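Local coordinates for endoglucanase (Humicola insolens, PDB 1DYS), which hydrolyses internal beta-1,4-glucosidic bonds of cellulose, as a family 6 endoglucanase that takes part in the recycling of plant biomass, at residues Val81-Pro89 / Tyr116-Leu124; Val130-Ile141 / Ser173-Ala182. One frame throughout, in Å; residues are numbered along the deposited sequence.

Contact 1 of 2, residues Val81-Pro89 / Tyr116-Leu124; sequences VGLVLYNLP and YVNPFAQKL
Leu-85 stands between the rings of Tyr-116 and Phe-120, where the helix of a beta-alpha-beta crossover packs on its own first strand, 79-85; the axes of strand 81-85 and helix 116-124 run nearly antiparallel, 11.5 Å apart at closest approach. With its CG anti to the backbone N (chi1 -172°), the leucine splits its methyls between the two rings. CD1 of Leu-85 sits over the centre of the Phe-120 face, 3.7 Å from the ring centroid, a CH-pi contact, while CD2 meets the Tyr-116 ring at its edge and in its plane. Asn-87 covers a face of the tyrosine: its CB lies 3.6 Å from the Tyr-116 centroid, and its amide stands steeply to the ring, the planes 79° apart, with ND2 held by Glu-101. The buried phenol oxygen accepts from Tyr-86 N, 3.0 Å from Tyr-116 OH, in a bent bond (143° at the hydrogen), and also bonds the carbonyl of Ile-53. A phenylalanine in place of Tyr-116 would keep the ring but is likely to leave both the Tyr-86 amide and the Ile-53 carbonyl without this partner. Leu-83 slides past Phe-120 in the opposite direction and meets Leu-124, one helical turn on, tip to tip, CD1 of Leu-83 lying 3.7 Å from CD1 of Leu-124.

Contact 2 of 2, residues Val130-Ile141 / Ser173-Ala182; sequences VQFAVILEPDAI and SHIHLYLDVA
Ile-141 drives its CD1 against Leu-179, crossing that side chain at about a right angle and coming within 3.5 Å of Leu-179 CG, tighter than ordinary van der Waals contact. Just beside this pair, Asp-180 turns its carboxylate toward the Glu-137 to Ala-140 turn, CG being anti to the backbone N (chi1 -172°). Its OD2 is gripped twice, from opposite faces of the carboxylate plane. Asp-139 N lies 2.9 Å from Asp-180 OD2. Ala-182 N, 2.8 Å from Asp-180 OD2, closes an Asx turn. OD1 is engaged by Ser-217, so the carboxylate is held at both oxygens and in turn fixes the backbone of Asp-139, a probable proton donor of the active site. A water accepts from Ile-141 N and lies within donating distance of Glu-137 O and Asp-180 O, though it need not serve every acceptor around it at once.

Behind this end run two neighbouring parallel strands of the distorted alpha/beta barrel of family 6 glycoside hydrolases, 132-136 and 175-180, joined by six backbone hydrogen bonds from Phe-132 N to Asp-180 N. On one face Val-134 and Leu-136 mesh with Leu-177 and Leu-179; on the other, the small Ala-133 leaves its CB 4.2 Å from Tyr-178 CE2.

Where the strands begin, the contact opens toward solvent on the side of Gln-131, His-176 and Ser-173, though the His-174 ring stays buried, its CD2 edge 3.1 Å from Val-130 O. Gln-131 and His-176 are partly exposed and rely on a polar bond: the glutamine chain bends at chi2 (-77°) to bring OE1 of Gln-131 to 2.8 Å from His-176 NE2, in the imidazole plane, with a nearly straight N-H...O angle of 168°. Ser-173, beyond them, scarcely touches the other segment.

In the fold
Contacts 1 and 2 lie about 10 Å apart between centres and are in series along the chain: helix 108-126 of contact 1 leads on to strand 132-136 of contact 2, itself a sheet neighbour of strand 79-85. Two probable hydrogen bonds join them, Leu-124 O to His-174 NE2 and Leu-85 O to Glu-137 N, each 2.8 Å long. Val-84 CG1 also packs 3.6 Å from Pro-138 CG. The C-terminal ends of strands 79-85 and 132-136 lead to the active site. Tyr-86 OH hydrogen-bonds Asp-92 OD2, and the side chain of Asp-139 comes within about 4 Å, nearest atoms, of those of Asp-92 and Trp-186; both aspartates are probable proton donors, and Trp-186 probably binds substrate.

Contact 1 of 2, residues Val81-Pro89 / Tyr116-Leu124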
# COMPACT_ATOMS: atom_id res chain seq x y z
N VAL A 81 22.61 -9.07 -9.65
CA VAL A 81 21.41 -8.78 -8.86
C VAL A 81 20.46 -7.81 -9.56
O VAL A 81 20.94 -6.76 -9.96
CB VAL A 81 21.88 -8.08 -7.55
CG1 VAL A 81 20.70 -7.61 -6.71
CG2 VAL A 81 22.78 -9.03 -6.77
N GLY A 82 19.18 -8.15 -9.70
CA GLY A 82 18.25 -7.19 -10.32
C GLY A 82 17.55 -6.45 -9.17
O GLY A 82 17.00 -7.09 -8.28
N LEU A 83 17.54 -5.11 -9.30
CA LEU A 83 16.84 -4.27 -8.31
C LEU A 83 15.88 -3.34 -9.07
O LEU A 83 16.27 -2.83 -10.12
CB LEU A 83 17.79 -3.37 -7.51
CG LEU A 83 18.80 -4.12 -6.63
CD1 LEU A 83 19.72 -3.08 -5.96
CD2 LEU A 83 18.10 -4.99 -5.62
N VAL A 84 14.71 -3.09 -8.50
CA VAL A 84 13.76 -2.16 -9.15
C VAL A 84 13.75 -0.89 -8.28
O VAL A 84 13.49 -1.01 -7.10
CB VAL A 84 12.33 -2.73 -9.21
CG1 VAL A 84 11.49 -1.79 -10.09
CG2 VAL A 84 12.33 -4.12 -9.86
N LEU A 85 14.18 0.22 -8.86
CA LEU A 85 14.21 1.50 -8.12
C LEU A 85 12.87 2.13 -8.48
O LEU A 85 12.64 2.52 -9.64
CB LEU A 85 15.42 2.29 -8.63
CG LEU A 85 15.74 3.57 -7.86
CD1 LEU A 85 17.23 3.83 -7.91
CD2 LEU A 85 14.95 4.74 -8.43
N TYR A 86 11.98 2.16 -7.48
CA TYR A 86 10.59 2.55 -7.75
C TYR A 86 9.97 3.32 -6.60
O TYR A 86 9.25 2.71 -5.81
CB TYR A 86 9.79 1.26 -8.05
CG TYR A 86 8.34 1.34 -8.36
CD1 TYR A 86 7.81 2.19 -9.33
CD2 TYR A 86 7.41 0.54 -7.68
CE1 TYR A 86 6.46 2.23 -9.65
CE2 TYR A 86 6.06 0.58 -7.96
CZ TYR A 86 5.58 1.43 -8.94
OH TYR A 86 4.23 1.45 -9.20
N ASN A 87 10.29 4.60 -6.52
CA ASN A 87 9.64 5.42 -5.45
C ASN A 87 9.48 6.85 -5.89
O ASN A 87 9.52 7.80 -5.06
CB ASN A 87 10.46 5.27 -4.17
CG ASN A 87 9.64 5.64 -2.94
OD1 ASN A 87 8.41 5.68 -2.97
ND2 ASN A 87 10.33 5.91 -1.85
N LEU A 88 9.22 7.08 -7.18
CA LEU A 88 9.07 8.45 -7.67
C LEU A 88 7.99 9.23 -6.97
O LEU A 88 6.90 8.75 -6.60
CB LEU A 88 8.64 8.33 -9.17
CG LEU A 88 8.89 9.54 -10.07
CD1 LEU A 88 10.39 9.80 -10.20
CD2 LEU A 88 8.26 9.28 -11.44
N PRO A 89 8.25 10.50 -6.72
CA PRO A 89 7.21 11.35 -6.15
C PRO A 89 6.08 11.43 -7.17
O PRO A 89 6.27 11.51 -8.40
CB PRO A 89 7.83 12.73 -5.91
CG PRO A 89 9.28 12.42 -6.03
CD PRO A 89 9.49 11.23 -6.95
N TYR A 116 15.85 8.45 -0.35
CA TYR A 116 15.68 7.21 -1.13
C TYR A 116 16.83 7.00 -2.13
O TYR A 116 17.52 6.00 -1.90
CB TYR A 116 14.29 7.17 -1.76
CG TYR A 116 14.06 5.94 -2.61
CD1 TYR A 116 13.76 4.71 -2.04
CD2 TYR A 116 14.22 6.00 -3.98
CE1 TYR A 116 13.58 3.56 -2.82
CE2 TYR A 116 14.05 4.85 -4.78
CZ TYR A 116 13.72 3.67 -4.19
OH TYR A 116 13.55 2.52 -4.95
N VAL A 117 17.07 7.93 -3.05
CA VAL A 117 18.19 7.69 -3.98
C VAL A 117 19.54 7.68 -3.26
O VAL A 117 20.32 6.74 -3.48
CB VAL A 117 18.15 8.73 -5.12
CG1 VAL A 117 19.33 8.59 -6.04
CG2 VAL A 117 16.84 8.54 -5.91
N ASN A 118 19.82 8.64 -2.37
CA ASN A 118 21.16 8.61 -1.76
C ASN A 118 21.51 7.32 -1.08
O ASN A 118 22.56 6.71 -1.38
CB ASN A 118 21.37 9.84 -0.88
CG ASN A 118 21.44 11.08 -1.75
OD1 ASN A 118 21.48 11.15 -2.97
ND2 ASN A 118 21.45 12.22 -1.03
N PRO A 119 20.67 6.80 -0.22
CA PRO A 119 20.91 5.57 0.50
C PRO A 119 21.00 4.40 -0.47
O PRO A 119 21.80 3.48 -0.25
CB PRO A 119 19.87 5.39 1.61
CG PRO A 119 19.03 6.61 1.45
CD PRO A 119 19.49 7.49 0.32
N PHE A 120 20.19 4.43 -1.52
CA PHE A 120 20.25 3.39 -2.55
C PHE A 120 21.66 3.37 -3.16
O PHE A 120 22.29 2.31 -3.20
CB PHE A 120 19.21 3.67 -3.63
CG PHE A 120 18.77 2.52 -4.49
CD1 PHE A 120 19.66 1.82 -5.30
CD2 PHE A 120 17.42 2.21 -4.47
CE1 PHE A 120 19.15 0.81 -6.10
CE2 PHE A 120 16.90 1.21 -5.27
CZ PHE A 120 17.80 0.50 -6.06
N ALA A 121 22.11 4.57 -3.53
CA ALA A 121 23.43 4.65 -4.17
C ALA A 121 24.56 4.27 -3.24
O ALA A 121 25.52 3.63 -3.70
CB ALA A 121 23.63 6.04 -4.74
N GLN A 122 24.44 4.63 -1.97
CA GLN A 122 25.48 4.31 -0.99
C GLN A 122 25.67 2.81 -0.91
O GLN A 122 26.80 2.30 -0.91
CB GLN A 122 25.09 4.86 0.39
CG GLN A 122 26.05 4.48 1.51
CD GLN A 122 25.54 4.98 2.85
OE1 GLN A 122 24.57 5.74 2.96
NE2 GLN A 122 26.19 4.57 3.93
N LYS A 123 24.54 2.08 -0.78
CA LYS A 123 24.62 0.63 -0.66
C LYS A 123 25.20 -0.05 -1.90
O LYS A 123 26.02 -0.95 -1.79
CB LYS A 123 23.16 0.11 -0.51
CG LYS A 123 22.68 0.38 0.93
CD LYS A 123 21.24 -0.16 1.01
CE LYS A 123 20.56 0.33 2.30
NZ LYS A 123 21.22 -0.20 3.50
N LEU A 124 24.84 0.44 -3.09
CA LEU A 124 25.40 -0.20 -4.29
C LEU A 124 26.87 0.19 -4.50
O LEU A 124 27.63 -0.69 -4.91
CB LEU A 124 24.58 0.15 -5.53
CG LEU A 124 23.40 -0.78 -5.84
CD1 LEU A 124 22.38 -0.80 -4.71
CD2 LEU A 124 22.70 -0.25 -7.09

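Contact 2 of 2, residues Val130-Ile141 / Ser173-Ala182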
# COMPACT_ATOMS: atom_id res chain seq x y z
N VAL A 130 29.87 -6.60 -6.27
CA VAL A 130 28.63 -7.17 -6.83
C VAL A 130 28.18 -6.48 -8.09
O VAL A 130 28.21 -5.25 -8.20
CB VAL A 130 27.56 -7.04 -5.72
CG1 VAL A 130 26.19 -7.55 -6.17
CG2 VAL A 130 28.01 -7.81 -4.47
N GLN A 131 27.68 -7.28 -9.07
CA GLN A 131 27.16 -6.62 -10.26
C GLN A 131 25.65 -6.34 -10.11
O GLN A 131 24.98 -7.28 -9.67
CB GLN A 131 27.38 -7.51 -11.52
CG GLN A 131 28.90 -7.64 -11.77
CD GLN A 131 29.51 -6.41 -12.39
OE1 GLN A 131 28.94 -5.77 -13.28
NE2 GLN A 131 30.69 -6.02 -11.90
N PHE A 132 25.19 -5.17 -10.52
CA PHE A 132 23.78 -4.85 -10.38
C PHE A 132 23.16 -4.42 -11.70
O PHE A 132 23.74 -3.67 -12.48
CB PHE A 132 23.61 -3.64 -9.42
CG PHE A 132 24.03 -3.87 -8.00
CD1 PHE A 132 23.21 -4.45 -7.04
CD2 PHE A 132 25.34 -3.58 -7.62
CE1 PHE A 132 23.64 -4.66 -5.76
CE2 PHE A 132 25.79 -3.84 -6.34
CZ PHE A 132 24.94 -4.35 -5.37
N ALA A 133 21.93 -4.89 -11.91
CA ALA A 133 21.10 -4.39 -12.99
C ALA A 133 19.91 -3.65 -12.31
O ALA A 133 19.19 -4.29 -11.55
CB ALA A 133 20.45 -5.44 -13.88
N VAL A 134 19.87 -2.35 -12.53
CA VAL A 134 18.83 -1.58 -11.84
C VAL A 134 17.85 -1.07 -12.86
O VAL A 134 18.15 -0.33 -13.79
CB VAL A 134 19.44 -0.38 -11.06
CG1 VAL A 134 18.33 0.46 -10.43
CG2 VAL A 134 20.44 -0.87 -10.04
N ILE A 135 16.57 -1.41 -12.68
CA ILE A 135 15.49 -0.93 -13.47
C ILE A 135 15.00 0.36 -12.81
O ILE A 135 14.69 0.39 -11.62
CB ILE A 135 14.36 -1.95 -13.62
CG1 ILE A 135 14.88 -3.04 -14.57
CG2 ILE A 135 13.08 -1.27 -14.10
CD1 ILE A 135 13.85 -4.13 -14.86
N LEU A 136 15.00 1.40 -13.65
CA LEU A 136 14.61 2.67 -13.10
C LEU A 136 13.17 3.04 -13.42
O LEU A 136 12.73 3.31 -14.52
CB LEU A 136 15.47 3.82 -13.65
CG LEU A 136 16.98 3.66 -13.44
CD1 LEU A 136 17.68 4.57 -14.43
CD2 LEU A 136 17.33 3.96 -11.99
N GLU A 137 12.42 3.19 -12.34
CA GLU A 137 11.07 3.70 -12.27
C GLU A 137 10.09 3.26 -13.33
O GLU A 137 9.69 3.94 -14.30
CB GLU A 137 11.15 5.25 -12.27
CG GLU A 137 11.86 5.84 -11.05
CD GLU A 137 11.10 5.65 -9.72
OE1 GLU A 137 9.92 5.28 -9.76
OE2 GLU A 137 11.70 5.97 -8.70
N PRO A 138 9.60 2.04 -13.19
CA PRO A 138 8.60 1.43 -14.04
C PRO A 138 7.45 2.39 -14.31
O PRO A 138 6.89 3.09 -13.48
CB PRO A 138 8.12 0.19 -13.29
CG PRO A 138 9.37 -0.16 -12.50
CD PRO A 138 10.00 1.16 -12.06
N ASP A 139 7.07 2.48 -15.58
CA ASP A 139 6.02 3.24 -16.19
C ASP A 139 6.19 4.75 -16.10
O ASP A 139 5.26 5.43 -16.50
CB ASP A 139 4.61 2.86 -15.69
CG ASP A 139 4.29 1.44 -16.12
OD1 ASP A 139 4.86 1.03 -17.17
OD2 ASP A 139 3.46 0.75 -15.47
N ALA A 140 7.27 5.29 -15.51
CA ALA A 140 7.35 6.75 -15.37
C ALA A 140 7.35 7.40 -16.75
O ALA A 140 6.62 8.35 -16.94
CB ALA A 140 8.59 7.17 -14.58
N ILE A 141 8.21 6.92 -17.64
CA ILE A 141 8.20 7.53 -19.00
C ILE A 141 6.90 7.39 -19.72
O ILE A 141 6.43 8.31 -20.41
CB ILE A 141 9.40 6.95 -19.75
CG1 ILE A 141 10.67 7.54 -19.11
CG2 ILE A 141 9.37 7.31 -21.24
CD1 ILE A 141 11.93 6.93 -19.69
N SER A 173 31.10 1.24 -12.63
CA SER A 173 31.27 0.15 -13.59
C SER A 173 30.52 -1.13 -13.23
O SER A 173 30.37 -1.97 -14.12
CB SER A 173 32.77 -0.14 -13.75
OG SER A 173 33.27 -0.81 -12.61
N HIS A 174 30.05 -1.30 -12.00
CA HIS A 174 29.36 -2.51 -11.58
C HIS A 174 27.84 -2.27 -11.47
O HIS A 174 27.11 -3.16 -11.10
CB HIS A 174 29.91 -3.07 -10.27
CG HIS A 174 29.68 -2.11 -9.12
ND1 HIS A 174 30.29 -0.88 -9.04
CD2 HIS A 174 28.90 -2.23 -8.03
CE1 HIS A 174 29.90 -0.28 -7.93
NE2 HIS A 174 29.01 -1.06 -7.31
N ILE A 175 27.44 -1.06 -11.87
CA ILE A 175 26.01 -0.72 -11.85
C ILE A 175 25.53 -0.48 -13.27
O ILE A 175 26.02 0.40 -14.00
CB ILE A 175 25.74 0.55 -11.02
CG1 ILE A 175 26.18 0.40 -9.57
CG2 ILE A 175 24.25 0.91 -11.09
CD1 ILE A 175 26.09 1.71 -8.78
N HIS A 176 24.53 -1.27 -13.72
CA HIS A 176 24.01 -1.21 -15.08
C HIS A 176 22.56 -0.74 -15.08
O HIS A 176 21.73 -1.42 -14.51
CB HIS A 176 24.15 -2.60 -15.71
CG HIS A 176 25.56 -3.10 -15.49
ND1 HIS A 176 26.61 -2.67 -16.28
CD2 HIS A 176 26.06 -3.91 -14.55
CE1 HIS A 176 27.71 -3.26 -15.81
NE2 HIS A 176 27.42 -4.01 -14.78
N LEU A 177 22.36 0.45 -15.61
CA LEU A 177 21.05 1.08 -15.52
C LEU A 177 20.19 0.82 -16.73
O LEU A 177 20.60 1.01 -17.87
CB LEU A 177 21.24 2.58 -15.29
CG LEU A 177 22.04 2.97 -14.05
CD1 LEU A 177 22.24 4.48 -14.00
CD2 LEU A 177 21.35 2.49 -12.78
N TYR A 178 18.93 0.42 -16.47
CA TYR A 178 17.95 0.19 -17.52
C TYR A 178 16.75 1.06 -17.20
O TYR A 178 16.04 0.85 -16.20
CB TYR A 178 17.59 -1.30 -17.57
CG TYR A 178 18.72 -2.22 -18.06
CD1 TYR A 178 18.86 -2.44 -19.43
CD2 TYR A 178 19.59 -2.81 -17.19
CE1 TYR A 178 19.85 -3.28 -19.90
CE2 TYR A 178 20.62 -3.63 -17.64
CZ TYR A 178 20.73 -3.85 -18.99
OH TYR A 178 21.75 -4.68 -19.38
N LEU A 179 16.49 2.09 -17.98
CA LEU A 179 15.39 3.03 -17.79
C LEU A 179 14.11 2.46 -18.37
O LEU A 179 14.04 2.05 -19.53
CB LEU A 179 15.81 4.38 -18.41
CG LEU A 179 14.81 5.52 -18.38
CD1 LEU A 179 14.46 5.89 -16.94
CD2 LEU A 179 15.41 6.74 -19.11
N ASP A 180 13.07 2.39 -17.51
CA ASP A 180 11.86 1.68 -17.94
C ASP A 180 11.12 2.41 -19.03
O ASP A 180 11.02 3.63 -18.96
CB ASP A 180 10.95 1.44 -16.70
CG ASP A 180 9.84 0.54 -17.24
OD1 ASP A 180 10.12 -0.63 -17.41
OD2 ASP A 180 8.74 1.03 -17.51
N VAL A 181 10.71 1.70 -20.09
CA VAL A 181 9.90 2.29 -21.14
C VAL A 181 8.60 1.50 -21.33
O VAL A 181 8.04 1.37 -22.42
CB VAL A 181 10.67 2.48 -22.47
CG1 VAL A 181 11.88 3.36 -22.26
CG2 VAL A 181 11.22 1.13 -22.94
N ALA A 182 7.91 1.18 -20.22
CA ALA A 182 6.56 0.61 -20.23
C ALA A 182 6.47 -0.67 -21.03
O ALA A 182 7.18 -1.62 -20.74
CB ALA A 182 5.60 1.69 -20.73
O HOH W 1 10.24 5.10 -16.74